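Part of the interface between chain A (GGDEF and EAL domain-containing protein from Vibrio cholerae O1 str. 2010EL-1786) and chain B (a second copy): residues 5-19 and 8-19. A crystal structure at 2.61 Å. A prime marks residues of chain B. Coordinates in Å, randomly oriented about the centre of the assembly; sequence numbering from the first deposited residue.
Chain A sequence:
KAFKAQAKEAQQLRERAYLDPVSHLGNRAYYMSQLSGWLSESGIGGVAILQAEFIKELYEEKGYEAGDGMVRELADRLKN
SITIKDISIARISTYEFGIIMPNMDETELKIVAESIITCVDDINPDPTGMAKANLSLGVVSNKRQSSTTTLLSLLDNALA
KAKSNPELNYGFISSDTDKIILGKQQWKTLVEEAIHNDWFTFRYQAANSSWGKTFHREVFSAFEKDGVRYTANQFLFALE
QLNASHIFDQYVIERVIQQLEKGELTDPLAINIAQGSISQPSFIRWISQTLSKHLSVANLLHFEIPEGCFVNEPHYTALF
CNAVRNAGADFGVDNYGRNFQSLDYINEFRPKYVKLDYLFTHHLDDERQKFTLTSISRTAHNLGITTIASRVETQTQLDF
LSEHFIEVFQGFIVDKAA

Chain A 5-19: AQAKEAQQLRERAYL
Chain B, residues 8-19: KEAQQLRERAYL

Residues 5-18 of chain A and 8-18 of chain B each form the last turns of a helix that begins earlier in the chain. The helices run in the same general direction, crossing at 40° with axes 7.7 Å apart at closest approach. Like residues pair, and the backbones converge toward the C-terminal end: CA-CA distances are 6.7 Å for Ala10 and Ala10′, 6.0 Å for Leu13 and Leu13′, and 4.1 Å for Ala17 and Ala17′. Only a small side chain is present at this last pair, with CB atoms of Ala17 and Ala17′ 4.1 Å apart; Ala17 CB also lies 3.6 Å from Arg16′ CB, and Ala17′ CB 3.6 Å from Arg16 CG.

Leu13 and Leu13′ make the largest individual contributions to the 632 Å² buried between the two stretches (93 and 102 Å²). Each points toward the partner helix and fills a hole there: Leu13 among Ala10′, Leu13′, Arg14′ and Tyr18′, Leu13′ among Ala10, Leu13, Arg14 and Tyr18. Their chi1 angles lie off the wells (-107° and -94°), but chi2 differs, p in Leu13 and t in Leu13′. Leu13 CD1 thus packs 4.1 Å from Tyr18′ CE2, while Leu13′ CD2 lies 4.3 Å from Tyr18 CE2. Both tyrosines adopt m, with CA-to-CB sideways and the ring reaching nearer the partner.

The arginines depart further from symmetry. Arg14 (t, t, m) brings its guanidinium over Leu13′ CD1 and forms a long salt bridge, NH2 to Glu9′ OE1 3.7 Å; Glu9′ is t at chi1. Arg14′, extended with chi1 to chi3 all t, covers less. Arg16′ folds through m, m, m, laying one guanidinium face over Tyr18 CZ; its NH1 is 2.8 Å from Tyr18 OH, but poor angles exclude a hydrogen bond. Arg16 is t, p, p, its aliphatic CG covering Ala17′. No hydrogen bond links the two stretches, where apolar packing predominates.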

ATOM      1  N   ALA A   5     -24.771  36.858  -2.392  1.00152.10           N
ATOM      2  CA  ALA A   5     -24.707  35.428  -2.670  1.00148.09           C
ATOM      3  C   ALA A   5     -23.670  35.133  -3.747  1.00154.49           C
ATOM      4  O   ALA A   5     -22.704  34.403  -3.508  1.00157.21           O
ATOM      5  CB  ALA A   5     -26.085  34.910  -3.088  1.00141.75           C
ATOM      6  N   GLN A   6     -23.841  35.724  -4.933  1.00160.52           N
ATOM      7  CA  GLN A   6     -22.993  35.390  -6.076  1.00159.63           C
ATOM      8  C   GLN A   6     -21.529  35.715  -5.802  1.00147.32           C
ATOM      9  O   GLN A   6     -20.642  34.884  -6.040  1.00145.50           O
ATOM     10  CB  GLN A   6     -23.478  36.134  -7.320  1.00166.72           C
ATOM     11  CG  GLN A   6     -22.695  35.821  -8.582  1.00166.24           C
ATOM     12  CD  GLN A   6     -22.954  34.424  -9.101  1.00160.02           C
ATOM     13  OE1 GLN A   6     -22.226  33.486  -8.778  1.00156.33           O
ATOM     14  NE2 GLN A   6     -23.988  34.279  -9.923  1.00155.34           N
ATOM     15  N   ALA A   7     -21.256  36.920  -5.295  1.00127.38           N
ATOM     16  CA  ALA A   7     -19.877  37.362  -5.117  1.00105.30           C
ATOM     17  C   ALA A   7     -19.121  36.458  -4.151  1.00104.75           C
ATOM     18  O   ALA A   7     -17.987  36.048  -4.428  1.00105.38           O
ATOM     19  CB  ALA A   7     -19.850  38.815  -4.638  1.00108.80           C
ATOM     20  N   LYS A   8     -19.732  36.126  -3.013  1.00107.10           N
ATOM     21  CA  LYS A   8     -19.070  35.238  -2.062  1.00 98.58           C
ATOM     22  C   LYS A   8     -19.158  33.776  -2.484  1.00 94.78           C
ATOM     23  O   LYS A   8     -18.232  33.006  -2.211  1.00102.77           O
ATOM     24  CB  LYS A   8     -19.649  35.444  -0.661  1.00100.91           C
ATOM     25  CG  LYS A   8     -18.843  36.444   0.162  1.00100.68           C
ATOM     26  CD  LYS A   8     -19.694  37.215   1.152  1.00104.99           C
ATOM     27  CE  LYS A   8     -18.867  38.306   1.818  1.00106.61           C
ATOM     28  NZ  LYS A   8     -19.675  39.170   2.723  1.00110.24           N
ATOM     29  N   GLU A   9     -20.237  33.377  -3.164  1.00 90.42           N
ATOM     30  CA  GLU A   9     -20.283  32.030  -3.728  1.00 93.04           C
ATOM     31  C   GLU A   9     -19.205  31.847  -4.788  1.00100.01           C
ATOM     32  O   GLU A   9     -18.638  30.757  -4.927  1.00111.92           O
ATOM     33  CB  GLU A   9     -21.664  31.743  -4.327  1.00104.58           C
ATOM     34  CG  GLU A   9     -21.777  30.422  -5.068  1.00114.70           C
ATOM     35  CD  GLU A   9     -21.783  29.228  -4.137  1.00125.83           C
ATOM     36  OE1 GLU A   9     -22.677  28.368  -4.279  1.00129.83           O
ATOM     37  OE2 GLU A   9     -20.900  29.152  -3.257  1.00129.15           O
ATOM     38  N   ALA A  10     -18.905  32.909  -5.542  1.00 93.53           N
ATOM     39  CA  ALA A  10     -17.859  32.822  -6.554  1.00 81.71           C
ATOM     40  C   ALA A  10     -16.504  32.531  -5.925  1.00 77.64           C
ATOM     41  O   ALA A  10     -15.740  31.701  -6.435  1.00 81.09           O
ATOM     42  CB  ALA A  10     -17.803  34.114  -7.369  1.00 79.04           C
ATOM     43  N   GLN A  11     -16.188  33.197  -4.812  1.00 79.17           N
ATOM     44  CA  GLN A  11     -14.890  32.990  -4.178  1.00 90.33           C
ATOM     45  C   GLN A  11     -14.790  31.606  -3.551  1.00 86.83           C
ATOM     46  O   GLN A  11     -13.739  30.961  -3.627  1.00 89.80           O
ATOM     47  CB  GLN A  11     -14.633  34.078  -3.132  1.00103.91           C
ATOM     48  CG  GLN A  11     -13.258  34.001  -2.479  1.00112.94           C
ATOM     49  CD  GLN A  11     -12.119  34.140  -3.476  1.00120.14           C
ATOM     50  OE1 GLN A  11     -12.279  34.728  -4.546  1.00127.67           O
ATOM     51  NE2 GLN A  11     -10.958  33.596  -3.126  1.00117.26           N
ATOM     52  N   GLN A  12     -15.871  31.132  -2.925  1.00 89.43           N
ATOM     53  CA  GLN A  12     -15.853  29.786  -2.361  1.00 91.83           C
ATOM     54  C   GLN A  12     -15.780  28.728  -3.456  1.00 92.80           C
ATOM     55  O   GLN A  12     -15.101  27.708  -3.296  1.00 88.90           O
ATOM     56  CB  GLN A  12     -17.079  29.563  -1.472  1.00 96.24           C
ATOM     57  CG  GLN A  12     -16.880  30.008  -0.030  1.00108.19           C
ATOM     58  CD  GLN A  12     -17.681  31.246   0.321  1.00120.92           C
ATOM     59  OE1 GLN A  12     -18.830  31.392  -0.092  1.00129.79           O
ATOM     60  NE2 GLN A  12     -17.076  32.145   1.091  1.00120.21           N
ATOM     61  N   LEU A  13     -16.471  28.954  -4.576  1.00 93.94           N
ATOM     62  CA  LEU A  13     -16.329  28.053  -5.715  1.00 84.73           C
ATOM     63  C   LEU A  13     -14.921  28.121  -6.290  1.00 79.74           C
ATOM     64  O   LEU A  13     -14.343  27.094  -6.664  1.00 67.02           O
ATOM     65  CB  LEU A  13     -17.362  28.392  -6.789  1.00 78.45           C
ATOM     66  CG  LEU A  13     -18.528  27.417  -6.954  1.00 82.25           C
ATOM     67  CD1 LEU A  13     -19.228  27.182  -5.625  1.00 81.35           C
ATOM     68  CD2 LEU A  13     -19.507  27.937  -7.995  1.00 93.47           C
ATOM     69  N   ARG A  14     -14.353  29.327  -6.365  1.00 84.11           N
ATOM     70  CA  ARG A  14     -12.994  29.481  -6.871  1.00 94.43           C
ATOM     71  C   ARG A  14     -11.986  28.775  -5.974  1.00 95.09           C
ATOM     72  O   ARG A  14     -11.051  28.131  -6.466  1.00 84.71           O
ATOM     73  CB  ARG A  14     -12.650  30.964  -7.003  1.00 98.21           C
ATOM     74  CG  ARG A  14     -11.225  31.231  -7.454  1.00 97.75           C
ATOM     75  CD  ARG A  14     -10.949  32.721  -7.536  1.00102.35           C
ATOM     76  NE  ARG A  14     -11.967  33.410  -8.322  1.00110.65           N
ATOM     77  CZ  ARG A  14     -12.038  33.366  -9.648  1.00112.38           C
ATOM     78  NH1 ARG A  14     -11.155  32.658 -10.337  1.00111.60           N
ATOM     79  NH2 ARG A  14     -12.998  34.024 -10.284  1.00110.90           N
ATOM     80  N   GLU A  15     -12.154  28.885  -4.654  1.00 94.29           N
ATOM     81  CA  GLU A  15     -11.218  28.228  -3.746  1.00 87.65           C
ATOM     82  C   GLU A  15     -11.453  26.724  -3.694  1.00 86.64           C
ATOM     83  O   GLU A  15     -10.506  25.956  -3.497  1.00 88.51           O
ATOM     84  CB  GLU A  15     -11.310  28.842  -2.347  1.00 83.35           C
ATOM     85  CG  GLU A  15     -12.563  28.480  -1.566  1.00 93.15           C
ATOM     86  CD  GLU A  15     -12.598  29.122  -0.192  1.00104.98           C
ATOM     87  OE1 GLU A  15     -13.202  28.529   0.729  1.00108.04           O
ATOM     88  OE2 GLU A  15     -12.019  30.218  -0.034  1.00107.02           O
ATOM     89  N   ARG A  16     -12.698  26.281  -3.872  1.00 86.39           N
ATOM     90  CA  ARG A  16     -12.955  24.846  -3.924  1.00 85.67           C
ATOM     91  C   ARG A  16     -12.302  24.219  -5.146  1.00 81.33           C
ATOM     92  O   ARG A  16     -11.776  23.102  -5.075  1.00 76.67           O
ATOM     93  CB  ARG A  16     -14.460  24.580  -3.922  1.00 88.36           C
ATOM     94  CG  ARG A  16     -14.834  23.113  -4.095  1.00 93.17           C
ATOM     95  CD  ARG A  16     -14.292  22.265  -2.960  1.00102.64           C
ATOM     96  NE  ARG A  16     -14.842  22.672  -1.670  1.00115.24           N
ATOM     97  CZ  ARG A  16     -14.493  22.139  -0.504  1.00119.24           C
ATOM     98  NH1 ARG A  16     -13.586  21.171  -0.459  1.00116.95           N
ATOM     99  NH2 ARG A  16     -15.048  22.574   0.618  1.00123.01           N
ATOM    100  N   ALA A  17     -12.309  24.932  -6.271  1.00 80.69           N
ATOM    101  CA  ALA A  17     -11.790  24.368  -7.512  1.00 73.25           C
ATOM    102  C   ALA A  17     -10.267  24.395  -7.559  1.00 74.68           C
ATOM    103  O   ALA A  17      -9.647  23.457  -8.073  1.00 76.36           O
ATOM    104  CB  ALA A  17     -12.374  25.118  -8.708  1.00 76.04           C
ATOM    105  N   TYR A  18      -9.645  25.450  -7.024  1.00 72.07           N
ATOM    106  CA  TYR A  18      -8.224  25.692  -7.241  1.00 65.21           C
ATOM    107  C   TYR A  18      -7.375  25.748  -5.978  1.00 69.44           C
ATOM    108  O   TYR A  18      -6.149  25.846  -6.094  1.00 76.52           O
ATOM    109  CB  TYR A  18      -8.023  26.998  -8.022  1.00 55.87           C
ATOM    110  CG  TYR A  18      -8.574  26.968  -9.431  1.00 69.00           C
ATOM    111  CD1 TYR A  18      -8.462  25.825 -10.213  1.00 73.32           C
ATOM    112  CD2 TYR A  18      -9.212  28.074  -9.974  1.00 66.12           C
ATOM    113  CE1 TYR A  18      -8.966  25.791 -11.501  1.00 78.35           C
ATOM    114  CE2 TYR A  18      -9.718  28.049 -11.258  1.00 68.40           C
ATOM    115  CZ  TYR A  18      -9.592  26.905 -12.018  1.00 76.09           C
ATOM    116  OH  TYR A  18     -10.095  26.872 -13.298  1.00 82.73           O
ATOM    117  N   LEU A  19      -7.965  25.694  -4.786  1.00 64.23           N
ATOM    118  CA  LEU A  19      -7.205  25.803  -3.545  1.00 67.21           C
ATOM    119  C   LEU A  19      -7.237  24.482  -2.789  1.00 74.60           C
ATOM    120  O   LEU A  19      -8.310  23.906  -2.578  1.00 77.36           O
ATOM    121  CB  LEU A  19      -7.748  26.923  -2.654  1.00 68.39           C
ATOM    122  CG  LEU A  19      -6.919  27.237  -1.405  1.00 73.24           C
ATOM    123  CD1 LEU A  19      -5.745  28.140  -1.755  1.00 76.95           C
ATOM    124  CD2 LEU A  19      -7.778  27.859  -0.315  1.00 79.16           C
TER
ATOM    125  N   LYS B   8     -21.451  31.628 -17.517  1.00114.78           N
ATOM    126  CA  LYS B   8     -20.404  30.707 -17.951  1.00109.11           C
ATOM    127  C   LYS B   8     -19.277  30.632 -16.929  1.00100.07           C
ATOM    128  O   LYS B   8     -18.784  29.540 -16.623  1.00101.67           O
ATOM    129  CB  LYS B   8     -19.857  31.129 -19.313  1.00112.90           C
ATOM    130  CG  LYS B   8     -20.678  30.645 -20.495  1.00119.78           C
ATOM    131  CD  LYS B   8     -20.189  31.279 -21.788  1.00127.84           C
ATOM    132  CE  LYS B   8     -21.010  30.814 -22.979  1.00134.29           C
ATOM    133  NZ  LYS B   8     -20.711  31.620 -24.195  1.00137.60           N
ATOM    134  N   GLU B   9     -18.851  31.781 -16.398  1.00 93.08           N
ATOM    135  CA  GLU B   9     -17.797  31.782 -15.389  1.00103.21           C
ATOM    136  C   GLU B   9     -18.224  31.019 -14.144  1.00101.13           C
ATOM    137  O   GLU B   9     -17.445  30.240 -13.584  1.00 89.45           O
ATOM    138  CB  GLU B   9     -17.414  33.217 -15.028  1.00110.52           C
ATOM    139  CG  GLU B   9     -16.430  33.319 -13.875  1.00113.98           C
ATOM    140  CD  GLU B   9     -16.904  34.260 -12.785  1.00121.46           C
ATOM    141  OE1 GLU B   9     -16.050  34.919 -12.155  1.00123.11           O
ATOM    142  OE2 GLU B   9     -18.130  34.341 -12.559  1.00122.23           O
ATOM    143  N   ALA B  10     -19.464  31.229 -13.697  1.00 98.75           N
ATOM    144  CA  ALA B  10     -19.959  30.507 -12.530  1.00 86.57           C
ATOM    145  C   ALA B  10     -20.126  29.024 -12.829  1.00 83.51           C
ATOM    146  O   ALA B  10     -19.804  28.177 -11.988  1.00 79.64           O
ATOM    147  CB  ALA B  10     -21.280  31.115 -12.060  1.00 84.82           C
ATOM    148  N   GLN B  11     -20.619  28.688 -14.024  1.00 87.48           N
ATOM    149  CA  GLN B  11     -20.831  27.284 -14.364  1.00 96.98           C
ATOM    150  C   GLN B  11     -19.507  26.544 -14.516  1.00 97.35           C
ATOM    151  O   GLN B  11     -19.375  25.400 -14.066  1.00 96.96           O
ATOM    152  CB  GLN B  11     -21.662  27.168 -15.642  1.00 99.24           C
ATOM    153  CG  GLN B  11     -22.078  25.746 -15.987  1.00103.55           C
ATOM    154  CD  GLN B  11     -23.012  25.138 -14.952  1.00107.15           C
ATOM    155  OE1 GLN B  11     -23.669  25.851 -14.193  1.00112.01           O
ATOM    156  NE2 GLN B  11     -23.072  23.811 -14.921  1.00101.14           N
ATOM    157  N   GLN B  12     -18.515  27.180 -15.144  1.00 94.89           N
ATOM    158  CA  GLN B  12     -17.207  26.546 -15.277  1.00 85.11           C
ATOM    159  C   GLN B  12     -16.516  26.421 -13.924  1.00 78.96           C
ATOM    160  O   GLN B  12     -15.900  25.390 -13.634  1.00 71.95           O
ATOM    161  CB  GLN B  12     -16.341  27.323 -16.266  1.00 91.56           C
ATOM    162  CG  GLN B  12     -16.702  27.069 -17.723  1.00100.91           C
ATOM    163  CD  GLN B  12     -16.007  28.021 -18.675  1.00114.15           C
ATOM    164  OE1 GLN B  12     -15.479  29.055 -18.263  1.00120.41           O
ATOM    165  NE2 GLN B  12     -16.002  27.677 -19.958  1.00117.37           N
ATOM    166  N   LEU B  13     -16.606  27.456 -13.085  1.00 82.51           N
ATOM    167  CA  LEU B  13     -16.116  27.339 -11.714  1.00 75.42           C
ATOM    168  C   LEU B  13     -16.820  26.203 -10.983  1.00 77.31           C
ATOM    169  O   LEU B  13     -16.182  25.401 -10.292  1.00 81.07           O
ATOM    170  CB  LEU B  13     -16.313  28.658 -10.964  1.00 67.11           C
ATOM    171  CG  LEU B  13     -15.144  29.642 -10.936  1.00 73.90           C
ATOM    172  CD1 LEU B  13     -15.450  30.804 -10.002  1.00 69.67           C
ATOM    173  CD2 LEU B  13     -13.860  28.940 -10.519  1.00 78.27           C
ATOM    174  N   ARG B  14     -18.145  26.122 -11.129  1.00 76.84           N
ATOM    175  CA  ARG B  14     -18.890  25.011 -10.550  1.00 74.43           C
ATOM    176  C   ARG B  14     -18.466  23.681 -11.159  1.00 69.39           C
ATOM    177  O   ARG B  14     -18.457  22.657 -10.469  1.00 61.70           O
ATOM    178  CB  ARG B  14     -20.390  25.230 -10.752  1.00 80.48           C
ATOM    179  CG  ARG B  14     -21.266  24.156 -10.135  1.00 87.03           C
ATOM    180  CD  ARG B  14     -22.733  24.403 -10.435  1.00 94.72           C
ATOM    181  NE  ARG B  14     -23.591  23.868  -9.384  1.00100.42           N
ATOM    182  CZ  ARG B  14     -24.008  22.608  -9.324  1.00100.92           C
ATOM    183  NH1 ARG B  14     -23.647  21.741 -10.260  1.00 99.94           N
ATOM    184  NH2 ARG B  14     -24.787  22.215  -8.327  1.00 99.85           N
ATOM    185  N   GLU B  15     -18.107  23.681 -12.444  1.00 72.20           N
ATOM    186  CA  GLU B  15     -17.695  22.445 -13.099  1.00 78.41           C
ATOM    187  C   GLU B  15     -16.343  21.968 -12.584  1.00 83.17           C
ATOM    188  O   GLU B  15     -16.149  20.770 -12.348  1.00 84.33           O
ATOM    189  CB  GLU B  15     -17.657  22.643 -14.613  1.00 87.78           C
ATOM    190  CG  GLU B  15     -17.530  21.358 -15.412  1.00100.87           C
ATOM    191  CD  GLU B  15     -17.456  21.609 -16.905  1.00117.56           C
ATOM    192  OE1 GLU B  15     -17.140  22.751 -17.301  1.00123.16           O
ATOM    193  OE2 GLU B  15     -17.717  20.668 -17.684  1.00123.21           O
ATOM    194  N   ARG B  16     -15.394  22.887 -12.398  1.00 83.69           N
ATOM    195  CA  ARG B  16     -14.100  22.495 -11.848  1.00 76.08           C
ATOM    196  C   ARG B  16     -14.221  22.034 -10.402  1.00 76.52           C
ATOM    197  O   ARG B  16     -13.465  21.160  -9.964  1.00 59.55           O
ATOM    198  CB  ARG B  16     -13.114  23.658 -11.941  1.00 65.43           C
ATOM    199  CG  ARG B  16     -13.024  24.300 -13.313  1.00 80.25           C
ATOM    200  CD  ARG B  16     -12.595  23.297 -14.364  1.00 92.16           C
ATOM    201  NE  ARG B  16     -11.253  22.787 -14.102  1.00 99.30           N
ATOM    202  CZ  ARG B  16     -10.137  23.431 -14.426  1.00 97.89           C
ATOM    203  NH1 ARG B  16     -10.201  24.615 -15.021  1.00 98.63           N
ATOM    204  NH2 ARG B  16      -8.958  22.893 -14.150  1.00 95.61           N
ATOM    205  N   ALA B  17     -15.167  22.597  -9.653  1.00 83.07           N
ATOM    206  CA  ALA B  17     -15.250  22.310  -8.228  1.00 73.72           C
ATOM    207  C   ALA B  17     -16.021  21.026  -7.947  1.00 70.23           C
ATOM    208  O   ALA B  17     -15.680  20.289  -7.016  1.00 78.17           O
ATOM    209  CB  ALA B  17     -15.897  23.488  -7.497  1.00 68.32           C
ATOM    210  N   TYR B  18     -17.052  20.736  -8.741  1.00 69.12           N
ATOM    211  CA  TYR B  18     -18.011  19.695  -8.396  1.00 73.17           C
ATOM    212  C   TYR B  18     -18.082  18.538  -9.385  1.00 82.09           C
ATOM    213  O   TYR B  18     -18.889  17.627  -9.175  1.00 87.26           O
ATOM    214  CB  TYR B  18     -19.414  20.303  -8.245  1.00 72.05           C
ATOM    215  CG  TYR B  18     -19.555  21.243  -7.071  1.00 77.98           C
ATOM    216  CD1 TYR B  18     -18.911  20.990  -5.869  1.00 82.26           C
ATOM    217  CD2 TYR B  18     -20.335  22.389  -7.168  1.00 83.11           C
ATOM    218  CE1 TYR B  18     -19.041  21.849  -4.793  1.00 84.82           C
ATOM    219  CE2 TYR B  18     -20.469  23.255  -6.099  1.00 88.39           C
ATOM    220  CZ  TYR B  18     -19.820  22.979  -4.915  1.00 87.30           C
ATOM    221  OH  TYR B  18     -19.952  23.839  -3.848  1.00 89.85           O
ATOM    222  N   LEU B  19     -17.281  18.534 -10.445  1.00 83.89           N
ATOM    223  CA  LEU B  19     -17.334  17.477 -11.446  1.00 88.53           C
ATOM    224  C   LEU B  19     -16.107  16.585 -11.334  1.00 83.87           C
ATOM    225  O   LEU B  19     -14.972  17.073 -11.322  1.00 81.04           O
ATOM    226  CB  LEU B  19     -17.432  18.049 -12.862  1.00 93.91           C
ATOM    227  CG  LEU B  19     -17.552  17.017 -13.986  1.00 88.57           C
ATOM    228  CD1 LEU B  19     -18.987  16.524 -14.114  1.00 88.65           C
ATOM    229  CD2 LEU B  19     -17.043  17.578 -15.306  1.00 85.94           C
TER